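Local coordinates for protein response regulator FixJ (Bradyrhizobium japonicum, PDB 5XSO) that induces expression of nifA and fixK when activated by FixL, and so switches on nitrogen-fixation genes, at residues Thr12-Ile17 with Met125-Ile130; Leu57-Val62 with Ser85-Leu90; Ala151-Arg156 with Thr193-Asn198; Gly163-Leu168 with Glu202-Ala207. One frame throughout, in Å; residues are numbered along the deposited sequence.

Contact 1: Thr12-Ile17 with Met125-Ile130; sequences TTKGHI and MIESAI
The flat carboxylate of Glu127 meets Lys14 through one of its oxygens. OE1 of Glu127 lies 3.6 Å from NZ of Lys14, a salt bridge on the long side. The two side chains cross obliquely. The lysine chain bends at chi3 (37°), and CE of Lys14 comes 4.0 Å from Glu127 OE1. NZ has a stronger partner in the carbonyl oxygen of Ala37, while OE2 of Glu127 makes a long, weak ion pair with Arg131. The imidazole of His16, on a side chain that starts away from the helix, bonds through NE2 to Thr42 OG1 and meets the Tyr18 ring with the planes at about 55°.

Strand 16-20 belongs to the parallel sheet of a CheY-like receiver domain. It is the first strand along the chain, set between strands 40-44 and 61-65. Helix 119-138 packs against this sheet. Ile17 and Ile126 meet tip to tip. CD1 of Ile17 is 3.5 Å from CG2 of Ile126, tighter than usual for two carbons. Ile130 CD1 lies 4.0 Å from Gly15 CA and also approaches Ile17 CD1. A CB at Gly15 would clash with CD1 of Ile130 and, at these backbone angles, press against the carbonyl oxygen of Lys14. Phe39 touches Lys14, Ile17 and Ile126. Before the strand, OG1 of Thr13 accepts a hydrogen bond from Gly15 N (3.2 Å), forming an ST turn.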
loop_
_atom_site.group_PDB
_atom_site.type_symbol
_atom_site.label_atom_id
_atom_site.label_comp_id
_atom_site.label_asym_id
_atom_site.label_seq_id
_atom_site.Cartn_x
_atom_site.Cartn_y
_atom_site.Cartn_z
ATOM N N THR A 12 -13.221 -17.940 10.230
ATOM C CA THR A 12 -13.655 -17.543 8.885
ATOM C C THR A 12 -14.643 -16.363 8.861
ATOM O O THR A 12 -15.729 -16.440 9.448
ATOM C CB THR A 12 -14.308 -18.725 8.152
ATOM O OG1 THR A 12 -13.316 -19.730 7.908
ATOM C CG2 THR A 12 -14.881 -18.273 6.819
ATOM N N THR A 13 -14.268 -15.271 8.184
ATOM C CA THR A 13 -15.084 -14.054 8.131
ATOM C C THR A 13 -15.031 -13.471 6.730
ATOM O O THR A 13 -14.209 -13.872 5.900
ATOM C CB THR A 13 -14.609 -12.969 9.110
ATOM O OG1 THR A 13 -13.349 -12.446 8.640
ATOM C CG2 THR A 13 -14.430 -13.507 10.486
ATOM N N LYS A 14 -15.897 -12.484 6.480
ATOM C CA LYS A 14 -15.941 -11.811 5.187
ATOM C C LYS A 14 -14.822 -10.787 5.031
ATOM O O LYS A 14 -14.766 -10.084 4.016
ATOM C CB LYS A 14 -17.299 -11.128 4.992
ATOM C CG LYS A 14 -18.446 -12.131 4.842
ATOM C CD LYS A 14 -19.812 -11.491 4.590
ATOM C CE LYS A 14 -19.734 -10.275 3.708
ATOM N NZ LYS A 14 -20.846 -9.325 4.024
ATOM N N GLY A 15 -13.948 -10.676 6.013
ATOM C CA GLY A 15 -12.918 -9.649 6.018
ATOM C C GLY A 15 -12.795 -9.108 7.430
ATOM O O GLY A 15 -13.729 -9.174 8.239
ATOM N N HIS A 16 -11.615 -8.586 7.747
ATOM C CA HIS A 16 -11.358 -7.993 9.052
ATOM C C HIS A 16 -11.377 -6.473 8.950
ATOM O O HIS A 16 -10.871 -5.906 7.981
ATOM C CB HIS A 16 -10.023 -8.427 9.650
ATOM C CG HIS A 16 -10.008 -8.309 11.136
ATOM N ND1 HIS A 16 -10.604 -9.246 11.956
ATOM C CD2 HIS A 16 -9.570 -7.317 11.948
ATOM C CE1 HIS A 16 -10.488 -8.859 13.217
ATOM N NE2 HIS A 16 -9.866 -7.691 13.239
ATOM N N ILE A 17 -11.972 -5.816 9.947
ATOM C CA ILE A 17 -12.131 -4.353 9.945
ATOM C C ILE A 17 -11.390 -3.780 11.140
ATOM O O ILE A 17 -11.553 -4.266 12.265
ATOM C CB ILE A 17 -13.613 -3.923 10.000
ATOM C CG1 ILE A 17 -14.505 -4.720 9.018
ATOM C CG2 ILE A 17 -13.751 -2.354 9.760
ATOM C CD1 ILE A 17 -14.005 -4.611 7.579
ATOM N N MET A 125 -19.403 -0.567 0.901
ATOM C CA MET A 125 -18.160 0.123 0.600
ATOM C C MET A 125 -16.972 -0.700 1.052
ATOM O O MET A 125 -15.928 -0.709 0.387
ATOM C CB MET A 125 -18.170 1.501 1.270
ATOM C CG MET A 125 -16.953 2.386 1.011
ATOM S SD MET A 125 -17.235 3.993 1.851
ATOM C CE MET A 125 -18.497 4.696 0.817
ATOM N N ILE A 126 -17.096 -1.359 2.207
ATOM C CA ILE A 126 -16.013 -2.194 2.694
ATOM C C ILE A 126 -15.782 -3.344 1.734
ATOM O O ILE A 126 -14.638 -3.696 1.433
ATOM C CB ILE A 126 -16.335 -2.721 4.110
ATOM C CG1 ILE A 126 -16.235 -1.581 5.139
ATOM C CG2 ILE A 126 -15.395 -3.941 4.475
ATOM C CD1 ILE A 126 -16.904 -1.977 6.547
ATOM N N GLU A 127 -16.869 -3.986 1.278
ATOM C CA GLU A 127 -16.693 -5.144 0.397
ATOM C C GLU A 127 -15.931 -4.758 -0.852
ATOM O O GLU A 127 -15.046 -5.503 -1.312
ATOM C CB GLU A 127 -18.039 -5.755 0.008
ATOM C CG GLU A 127 -18.463 -6.873 0.889
ATOM C CD GLU A 127 -19.601 -7.659 0.273
ATOM O OE1 GLU A 127 -20.700 -7.666 0.872
ATOM O OE2 GLU A 127 -19.390 -8.251 -0.817
ATOM N N SER A 128 -16.242 -3.589 -1.403
ATOM C CA SER A 128 -15.563 -3.128 -2.601
ATOM C C SER A 128 -14.102 -2.818 -2.318
ATOM O O SER A 128 -13.222 -3.204 -3.091
ATOM C CB SER A 128 -16.291 -1.909 -3.159
ATOM O OG SER A 128 -15.526 -1.230 -4.136
ATOM N N ALA A 129 -13.826 -2.164 -1.187
ATOM C CA ALA A 129 -12.455 -1.804 -0.797
ATOM C C ALA A 129 -11.583 -3.031 -0.610
ATOM O O ALA A 129 -10.415 -3.056 -1.018
ATOM C CB ALA A 129 -12.507 -1.023 0.518
ATOM N N ILE A 130 -12.110 -4.031 0.088
ATOM C CA ILE A 130 -11.342 -5.240 0.333
ATOM C C ILE A 130 -11.073 -5.950 -0.979
ATOM O O ILE A 130 -9.949 -6.395 -1.248
ATOM C CB ILE A 130 -12.080 -6.154 1.316
ATOM C CG1 ILE A 130 -11.979 -5.607 2.740
ATOM C CG2 ILE A 130 -11.445 -7.540 1.306
ATOM C CD1 ILE A 130 -12.806 -6.370 3.779
#

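Contact 2: Leu57-Val62 with Ser85-Leu90; sequences LSFGCV and SPFPIL
Phe87 and Phe59 set their rings nearly perpendicular, with planes at 86° and centroids 5.9 Å apart. The pair is oblique, and the two side chains pass each other heading opposite ways. CD1 of Phe59 is 3.9 Å from CD2 of Phe87. The chi1 of Phe87 (-64°) puts CG anti to its carbonyl carbon, 3.4 Å from Gly60 O. Gly60 N sits over the centre of one face of the Phe87 ring, 3.9 Å above the plane. Ser85 OG lies above the opposite face, toward the rim. Leu57 O is at the edge. The buried Gly60 O has no polar partner in the model and lies 3.3 Å from Phe87 CB. An alanine at Phe87 would probably open a gap beside Leu57 and Gly60 and set the Phe59 ring freer to turn.

Val62 and Ile89 lie side by side, pointing the same way, as a parallel bridge. Val62 N donates to Pro88 O (2.8 Å), and Leu90 N donates to Val62 O (2.8 Å). Cys61 SG packs on Leu90 CG at 4.0 Å.

The contact joins the two strands of a beta-alpha-beta unit. Helix 73-82 of that unit touches Phe87 and Ile89 through Met80. Helix 119-138 touches Phe59, Pro88 and Leu90, and strand 16-20 flanks Cys61.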
loop_
_atom_site.group_PDB
_atom_site.type_symbol
_atom_site.label_atom_id
_atom_site.label_comp_id
_atom_site.label_asym_id
_atom_site.label_seq_id
_atom_site.Cartn_x
_atom_site.Cartn_y
_atom_site.Cartn_z
ATOM N N LEU A 57 -0.521 -6.405 12.568
ATOM C CA LEU A 57 -1.885 -6.691 12.137
ATOM C C LEU A 57 -1.927 -7.377 10.783
ATOM O O LEU A 57 -1.215 -6.993 9.854
ATOM C CB LEU A 57 -2.743 -5.417 12.048
ATOM C CG LEU A 57 -2.970 -4.673 13.359
ATOM C CD1 LEU A 57 -3.513 -3.239 13.091
ATOM C CD2 LEU A 57 -3.865 -5.559 14.278
ATOM N N SER A 58 -2.849 -8.321 10.648
ATOM C CA SER A 58 -3.092 -8.966 9.369
ATOM C C SER A 58 -4.046 -8.127 8.516
ATOM O O SER A 58 -4.745 -7.223 9.008
ATOM C CB SER A 58 -3.675 -10.352 9.578
ATOM O OG SER A 58 -4.837 -10.260 10.372
ATOM N N PHE A 59 -4.108 -8.472 7.225
ATOM C CA PHE A 59 -4.800 -7.637 6.250
ATOM C C PHE A 59 -6.247 -7.370 6.652
ATOM O O PHE A 59 -6.960 -8.264 7.110
ATOM C CB PHE A 59 -4.783 -8.292 4.875
ATOM C CG PHE A 59 -5.528 -7.512 3.844
ATOM C CD1 PHE A 59 -5.000 -6.356 3.314
ATOM C CD2 PHE A 59 -6.789 -7.926 3.423
ATOM C CE1 PHE A 59 -5.709 -5.621 2.341
ATOM C CE2 PHE A 59 -7.497 -7.229 2.487
ATOM C CZ PHE A 59 -6.971 -6.051 1.920
ATOM N N GLY A 60 -6.672 -6.126 6.494
ATOM C CA GLY A 60 -8.067 -5.790 6.702
ATOM C C GLY A 60 -8.316 -4.364 6.266
ATOM O O GLY A 60 -7.424 -3.666 5.782
ATOM N N CYS A 61 -9.547 -3.935 6.441
ATOM C CA CYS A 61 -9.969 -2.611 6.004
ATOM C C CYS A 61 -10.013 -1.691 7.223
ATOM O O CYS A 61 -10.586 -2.059 8.258
ATOM C CB CYS A 61 -11.345 -2.669 5.332
ATOM S SG CYS A 61 -11.961 -1.092 4.687
ATOM N N VAL A 62 -9.444 -0.502 7.096
ATOM C CA VAL A 62 -9.496 0.490 8.170
ATOM C C VAL A 62 -10.710 1.393 7.968
ATOM O O VAL A 62 -10.961 1.886 6.854
ATOM C CB VAL A 62 -8.192 1.307 8.223
ATOM C CG1 VAL A 62 -8.278 2.375 9.311
ATOM C CG2 VAL A 62 -6.983 0.394 8.408
ATOM N N SER A 85 1.579 0.380 4.018
ATOM C CA SER A 85 0.467 -0.512 4.337
ATOM C C SER A 85 -0.397 -0.766 3.113
ATOM O O SER A 85 -0.835 0.182 2.462
ATOM C CB SER A 85 -0.407 0.078 5.443
ATOM O OG SER A 85 -1.314 -0.902 5.941
ATOM N N PRO A 86 -0.723 -2.019 2.806
ATOM C CA PRO A 86 -1.714 -2.304 1.765
ATOM C C PRO A 86 -3.164 -2.227 2.244
ATOM O O PRO A 86 -4.077 -2.477 1.447
ATOM C CB PRO A 86 -1.349 -3.735 1.349
ATOM C CG PRO A 86 -0.835 -4.342 2.614
ATOM C CD PRO A 86 -0.231 -3.244 3.461
ATOM N N PHE A 87 -3.419 -1.862 3.478
ATOM C CA PHE A 87 -4.812 -1.854 3.976
ATOM C C PHE A 87 -5.600 -0.726 3.319
ATOM O O PHE A 87 -5.168 0.426 3.365
ATOM C CB PHE A 87 -4.851 -1.619 5.477
ATOM C CG PHE A 87 -4.216 -2.683 6.320
ATOM C CD1 PHE A 87 -4.310 -2.582 7.708
ATOM C CD2 PHE A 87 -3.520 -3.761 5.777
ATOM C CE1 PHE A 87 -3.702 -3.551 8.545
ATOM C CE2 PHE A 87 -2.937 -4.719 6.598
ATOM C CZ PHE A 87 -3.026 -4.614 7.980
ATOM N N PRO A 88 -6.780 -0.983 2.763
ATOM C CA PRO A 88 -7.613 0.139 2.315
ATOM C C PRO A 88 -8.158 0.908 3.517
ATOM O O PRO A 88 -8.431 0.334 4.589
ATOM C CB PRO A 88 -8.751 -0.546 1.534
ATOM C CG PRO A 88 -8.877 -1.920 2.162
ATOM C CD PRO A 88 -7.459 -2.290 2.622
ATOM N N ILE A 89 -8.342 2.215 3.336
ATOM C CA ILE A 89 -8.850 3.062 4.411
ATOM C C ILE A 89 -10.125 3.798 3.972
ATOM O O ILE A 89 -10.136 4.486 2.938
ATOM C CB ILE A 89 -7.791 4.078 4.877
ATOM C CG1 ILE A 89 -6.516 3.345 5.327
ATOM C CG2 ILE A 89 -8.402 4.929 6.020
ATOM C CD1 ILE A 89 -5.256 4.240 5.319
ATOM N N LEU A 90 -11.184 3.685 4.781
ATOM C CA LEU A 90 -12.396 4.483 4.620
ATOM C C LEU A 90 -12.483 5.508 5.756
ATOM O O LEU A 90 -12.173 5.191 6.918
ATOM C CB LEU A 90 -13.658 3.589 4.672
ATOM C CG LEU A 90 -13.612 2.374 3.748
ATOM C CD1 LEU A 90 -14.908 1.560 3.929
ATOM C CD2 LEU A 90 -13.478 2.883 2.261
#

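Contact 3: Ala151-Arg156 with Thr193-Asn198; sequences ASLSPR and TKMQAN. With FMT (formic acid), chain I.
Ser152 meets Lys194 through its carbonyl and its hydroxyl. Ser152 O accepts from Lys194 NZ at 2.9 Å, with the donor tilted 29° from the carbonyl plane. Ser152 OG, 3.7 Å from Lys194 CD, is hydrogen-bonded to Arg149 O and takes a bond from a water (2.8 Å) that also donates to Lys194 O. Next, Leu153 CD2 lies 3.7 Å from Lys194 CD, the leucine and lysine chains passing with their ends pointing opposite ways. The lysine is extended beyond CG (chi2 -178°, chi3 176°), which takes CD and CE past Leu153 toward Ser152 O. Leu153 CD1 reaches Met195 SD at 4.3 Å. Ser154 is the N-cap of helix 155-166. Its OG caps a backbone N of the first turn, and its own N bonds to Glu157 OE2, as in a capping box. The same OE2 forms a salt bridge with Lys194 NZ. A formic acid molecule, probably from the crystallisation liquor, bonds weakly to NZ. An alanine at Lys194 would probably leave the Glu157 carboxylate and the Ser152 carbonyl without this shared mate.

A Schellman motif with Gln196 as the C-prime residue closes helix 184-195. Met195 of its last turn packs against Val150, Met161 and Leu203, on helices 140-152, 155-166 and 200-209.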
loop_
_atom_site.group_PDB
_atom_site.type_symbol
_atom_site.label_atom_id
_atom_site.label_comp_id
_atom_site.label_asym_id
_atom_site.label_seq_id
_atom_site.Cartn_x
_atom_site.Cartn_y
_atom_site.Cartn_z
ATOM N N ALA A 151 17.360 -3.463 -4.561
ATOM C CA ALA A 151 18.244 -2.765 -3.641
ATOM C C ALA A 151 19.601 -3.434 -3.544
ATOM O O ALA A 151 20.575 -2.761 -3.188
ATOM C CB ALA A 151 17.607 -2.664 -2.239
ATOM N N SER A 152 19.707 -4.723 -3.903
ATOM C CA SER A 152 20.994 -5.389 -3.843
ATOM C C SER A 152 21.890 -5.048 -5.037
ATOM O O SER A 152 23.096 -5.315 -4.975
ATOM C CB SER A 152 20.841 -6.908 -3.760
ATOM O OG SER A 152 20.481 -7.511 -5.004
ATOM N N LEU A 153 21.338 -4.488 -6.113
ATOM C CA LEU A 153 22.175 -4.073 -7.241
ATOM C C LEU A 153 23.130 -2.952 -6.830
ATOM O O LEU A 153 22.784 -2.086 -6.053
ATOM C CB LEU A 153 21.311 -3.557 -8.384
ATOM C CG LEU A 153 20.212 -4.522 -8.823
ATOM C CD1 LEU A 153 19.414 -3.833 -9.946
ATOM C CD2 LEU A 153 20.914 -5.775 -9.352
ATOM N N SER A 154 24.331 -2.936 -7.428
ATOM C CA SER A 154 25.227 -1.790 -7.257
ATOM C C SER A 154 24.670 -0.631 -8.088
ATOM O O SER A 154 23.760 -0.817 -8.919
ATOM C CB SER A 154 26.624 -2.170 -7.737
ATOM O OG SER A 154 26.638 -2.161 -9.182
ATOM N N PRO A 155 25.193 0.575 -7.904
ATOM C CA PRO A 155 24.716 1.688 -8.732
ATOM C C PRO A 155 24.896 1.445 -10.213
ATOM O O PRO A 155 23.969 1.735 -10.983
ATOM C CB PRO A 155 25.545 2.908 -8.212
ATOM C CG PRO A 155 25.800 2.555 -6.793
ATOM C CD PRO A 155 26.121 1.061 -6.842
ATOM N N ARG A 156 26.033 0.895 -10.658
ATOM C CA ARG A 156 26.192 0.698 -12.089
ATOM C C ARG A 156 25.261 -0.407 -12.568
ATOM O O ARG A 156 24.789 -0.395 -13.710
ATOM C CB ARG A 156 27.611 0.272 -12.408
ATOM C CG ARG A 156 28.690 1.404 -12.292
ATOM C CD ARG A 156 28.213 2.749 -12.843
ATOM N NE ARG A 156 29.303 3.729 -12.891
ATOM C CZ ARG A 156 29.243 4.843 -13.604
ATOM N NH1 ARG A 156 28.151 5.138 -14.323
ATOM N NH2 ARG A 156 30.290 5.665 -13.617
ATOM N N THR A 193 21.554 -12.303 -12.377
ATOM C CA THR A 193 21.682 -13.199 -11.211
ATOM C C THR A 193 21.003 -12.626 -9.965
ATOM O O THR A 193 20.256 -13.333 -9.264
ATOM C CB THR A 193 23.170 -13.484 -10.936
ATOM O OG1 THR A 193 23.732 -14.101 -12.087
ATOM C CG2 THR A 193 23.342 -14.465 -9.725
ATOM N N LYS A 194 21.238 -11.340 -9.674
ATOM C CA LYS A 194 20.681 -10.742 -8.473
ATOM C C LYS A 194 19.171 -10.613 -8.583
ATOM O O LYS A 194 18.453 -10.828 -7.599
ATOM C CB LYS A 194 21.315 -9.363 -8.238
ATOM C CG LYS A 194 22.748 -9.399 -7.703
ATOM C CD LYS A 194 23.235 -7.985 -7.458
ATOM C CE LYS A 194 24.668 -7.991 -6.805
ATOM N NZ LYS A 194 25.152 -6.573 -6.525
ATOM N N MET A 195 18.667 -10.342 -9.779
ATOM C CA MET A 195 17.232 -10.238 -9.979
ATOM C C MET A 195 16.557 -11.590 -10.191
ATOM O O MET A 195 15.324 -11.668 -10.109
ATOM C CB MET A 195 16.920 -9.327 -11.167
ATOM C CG MET A 195 17.289 -7.875 -11.000
ATOM S SD MET A 195 16.581 -7.091 -9.514
ATOM C CE MET A 195 14.883 -7.368 -9.947
ATOM N N GLN A 196 17.338 -12.632 -10.427
ATOM C CA GLN A 196 16.831 -13.961 -10.812
ATOM C C GLN A 196 15.943 -13.851 -12.044
ATOM O O GLN A 196 14.797 -14.340 -12.081
ATOM C CB GLN A 196 16.098 -14.618 -9.630
ATOM C CG GLN A 196 17.168 -15.013 -8.588
ATOM C CD GLN A 196 18.057 -16.187 -9.079
ATOM O OE1 GLN A 196 17.616 -17.344 -9.053
ATOM N NE2 GLN A 196 19.337 -15.893 -9.504
ATOM N N ALA A 197 16.441 -13.121 -13.048
ATOM C CA ALA A 197 15.711 -12.930 -14.302
ATOM C C ALA A 197 16.384 -13.799 -15.361
ATOM O O ALA A 197 17.621 -13.817 -15.450
ATOM C CB ALA A 197 15.721 -11.452 -14.743
ATOM N N ASN A 198 15.590 -14.474 -16.172
ATOM C CA ASN A 198 16.093 -15.385 -17.205
ATOM C C ASN A 198 16.117 -14.745 -18.594
ATOM O O ASN A 198 16.462 -15.412 -19.578
ATOM C CB ASN A 198 15.214 -16.615 -17.239
ATOM C CG ASN A 198 15.355 -17.489 -16.006
ATOM O OD1 ASN A 198 14.438 -18.372 -15.776
ATOM N ND2 ASN A 198 16.411 -17.351 -15.278
HETATM C C FMT I . 27.511 -5.913 -4.618
HETATM O O1 FMT I . 26.822 -5.064 -4.040
HETATM O O2 FMT I . 27.232 -7.116 -4.680
HETATM O O HOH W 1 19.877 -10.240 -4.924
#

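Contact 4: Gly163-Leu168 with Glu202-Ala207; sequences GLIAGL and ELVRLA
Ile165 packs its CD1 against Ala207 and Leu203 in the LuxR-type DNA-binding domain. Helices 155-166, 170-177, 184-195 and 200-209 make up its four-helix bundle. This contact joins the first of them to the last, and it is made by apolar side chains. Ile165 CD1 lies 3.7 Å from Ala207 CB and 4.3 Å from Leu203 CG. The chain of Ile165 is extended at chi2 (179°), which carries CD1 out to the facing helix. One step back, Ile165 CG1 meets Val204 CG2 at 4.1 Å, the two side chains passing at a slant. Leu164 adds a looser touch, with its CD1 4.4 Å from Leu203 CD2.

The second shell comes from the other helices. Leu203 also packs on Val191 and Met195 of helix 184-195 and on Ala197 in the turn that follows. Leu164 touches Arg188 of helix 184-195 and Ile173 of helix 170-177. Ala207 also touches Met212, near the C terminus.

Helix 155-166 stops just after the contact. Gly167 takes a positive phi of 89° in a Schellman motif. Leu168 N bonds back to Gly163 O at 3.0 Å, and Gly167 N to Leu164 O at 3.1 Å. A CB at Gly167 would collide with the carbonyl oxygen of Ala166. On the other helix, Leu203 O accepts from Ala207 N at 2.9 Å, and the same oxygen lies 4.2 Å from Ile165 CD1.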
loop_
_atom_site.group_PDB
_atom_site.type_symbol
_atom_site.label_atom_id
_atom_site.label_comp_id
_atom_site.label_asym_id
_atom_site.label_seq_id
_atom_site.Cartn_x
_atom_site.Cartn_y
_atom_site.Cartn_z
ATOM N N GLY A 163 19.183 0.775 -18.542
ATOM C CA GLY A 163 19.518 0.881 -19.958
ATOM C C GLY A 163 19.023 -0.306 -20.770
ATOM O O GLY A 163 18.535 -0.140 -21.902
ATOM N N LEU A 164 19.117 -1.512 -20.203
ATOM C CA LEU A 164 18.600 -2.702 -20.893
ATOM C C LEU A 164 17.113 -2.591 -21.123
ATOM O O LEU A 164 16.617 -2.877 -22.222
ATOM C CB LEU A 164 18.885 -3.973 -20.079
ATOM C CG LEU A 164 20.368 -4.363 -20.053
ATOM C CD1 LEU A 164 20.671 -5.468 -18.992
ATOM C CD2 LEU A 164 20.812 -4.821 -21.410
ATOM N N ILE A 165 16.370 -2.196 -20.088
ATOM C CA ILE A 165 14.913 -2.089 -20.212
ATOM C C ILE A 165 14.511 -0.988 -21.184
ATOM O O ILE A 165 13.513 -1.112 -21.901
ATOM C CB ILE A 165 14.312 -1.854 -18.823
ATOM C CG1 ILE A 165 14.467 -3.149 -18.026
ATOM C CG2 ILE A 165 12.827 -1.418 -18.937
ATOM C CD1 ILE A 165 13.929 -3.056 -16.593
ATOM N N ALA A 166 15.266 0.110 -21.215
ATOM C CA ALA A 166 15.062 1.226 -22.139
ATOM C C ALA A 166 15.403 0.870 -23.582
ATOM O O ALA A 166 15.091 1.667 -24.479
ATOM C CB ALA A 166 15.916 2.423 -21.695
ATOM N N GLY A 167 16.038 -0.269 -23.825
ATOM C CA GLY A 167 16.355 -0.724 -25.172
ATOM C C GLY A 167 17.694 -0.255 -25.711
ATOM O O GLY A 167 17.936 -0.343 -26.931
ATOM N N LEU A 168 18.568 0.245 -24.859
ATOM C CA LEU A 168 19.901 0.634 -25.335
ATOM C C LEU A 168 20.755 -0.569 -25.648
ATOM O O LEU A 168 20.699 -1.610 -24.975
ATOM C CB LEU A 168 20.640 1.488 -24.280
ATOM C CG LEU A 168 19.957 2.781 -23.900
ATOM C CD1 LEU A 168 20.922 3.584 -22.949
ATOM C CD2 LEU A 168 19.549 3.621 -25.094
ATOM N N GLU A 202 11.628 -11.041 -18.655
ATOM C CA GLU A 202 11.488 -11.334 -17.233
ATOM C C GLU A 202 11.995 -10.178 -16.392
ATOM O O GLU A 202 11.367 -9.789 -15.395
ATOM C CB GLU A 202 12.251 -12.607 -16.856
ATOM C CG GLU A 202 11.556 -13.862 -17.311
ATOM C CD GLU A 202 11.983 -15.110 -16.513
ATOM O OE1 GLU A 202 12.904 -15.045 -15.626
ATOM O OE2 GLU A 202 11.301 -16.156 -16.753
ATOM N N LEU A 203 13.121 -9.597 -16.804
ATOM C CA LEU A 203 13.642 -8.419 -16.090
ATOM C C LEU A 203 12.634 -7.267 -16.102
ATOM O O LEU A 203 12.403 -6.606 -15.072
ATOM C CB LEU A 203 14.971 -7.996 -16.733
ATOM C CG LEU A 203 15.745 -6.877 -16.013
ATOM C CD1 LEU A 203 16.196 -7.423 -14.628
ATOM C CD2 LEU A 203 17.020 -6.540 -16.826
ATOM N N VAL A 204 11.996 -7.034 -17.247
ATOM C CA VAL A 204 10.923 -6.037 -17.343
ATOM C C VAL A 204 9.788 -6.335 -16.358
ATOM O O VAL A 204 9.300 -5.433 -15.659
ATOM C CB VAL A 204 10.401 -5.971 -18.791
ATOM C CG1 VAL A 204 9.079 -5.214 -18.882
ATOM C CG2 VAL A 204 11.444 -5.328 -19.675
ATOM N N ARG A 205 9.335 -7.579 -16.298
ATOM C CA ARG A 205 8.188 -7.853 -15.437
ATOM C C ARG A 205 8.554 -7.711 -13.965
ATOM O O ARG A 205 7.704 -7.338 -13.150
ATOM C CB ARG A 205 7.608 -9.234 -15.682
ATOM C CG ARG A 205 7.306 -9.617 -17.110
ATOM C CD ARG A 205 6.419 -10.815 -17.128
ATOM N NE ARG A 205 5.905 -10.999 -18.468
ATOM C CZ ARG A 205 4.840 -10.345 -18.924
ATOM N NH1 ARG A 205 4.162 -9.506 -18.142
ATOM N NH2 ARG A 205 4.482 -10.547 -20.160
ATOM N N LEU A 206 9.786 -8.047 -13.595
ATOM C CA LEU A 206 10.209 -7.775 -12.229
ATOM C C LEU A 206 10.215 -6.270 -11.964
ATOM O O LEU A 206 9.745 -5.807 -10.912
ATOM C CB LEU A 206 11.602 -8.383 -11.975
ATOM C CG LEU A 206 11.608 -9.923 -12.067
ATOM C CD1 LEU A 206 13.056 -10.489 -12.061
ATOM C CD2 LEU A 206 10.820 -10.563 -10.985
ATOM N N ALA A 207 10.761 -5.490 -12.898
ATOM C CA ALA A 207 10.665 -4.045 -12.762
ATOM C C ALA A 207 9.200 -3.588 -12.711
ATOM O O ALA A 207 8.891 -2.625 -12.004
ATOM C CB ALA A 207 11.454 -3.363 -13.881
#

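In the fold
After a short N-terminal loop comes strand 16-20, and contact 1 closes a long loop by bringing helix 119-138 back against it. Contact 2 is nested inside that loop and closes a shorter one between strands 61-65 and 89-93. The two touch: His16 O probably accepts a hydrogen bond from Cys61 N, and Leu90 packs on Met125 and Ile126. Helix 140-152 follows helix 119-138 toward the DNA-binding domain. Contact 3 closes the loop from 151-156 to 193-198, and contact 4 that from 163-168 to 202-207. They cross, their segments alternating, and both use helix 155-166. They touch through Met195 and Leu206. Contacts 1 and 3 stay apart, nearest atoms about 26 Å distant.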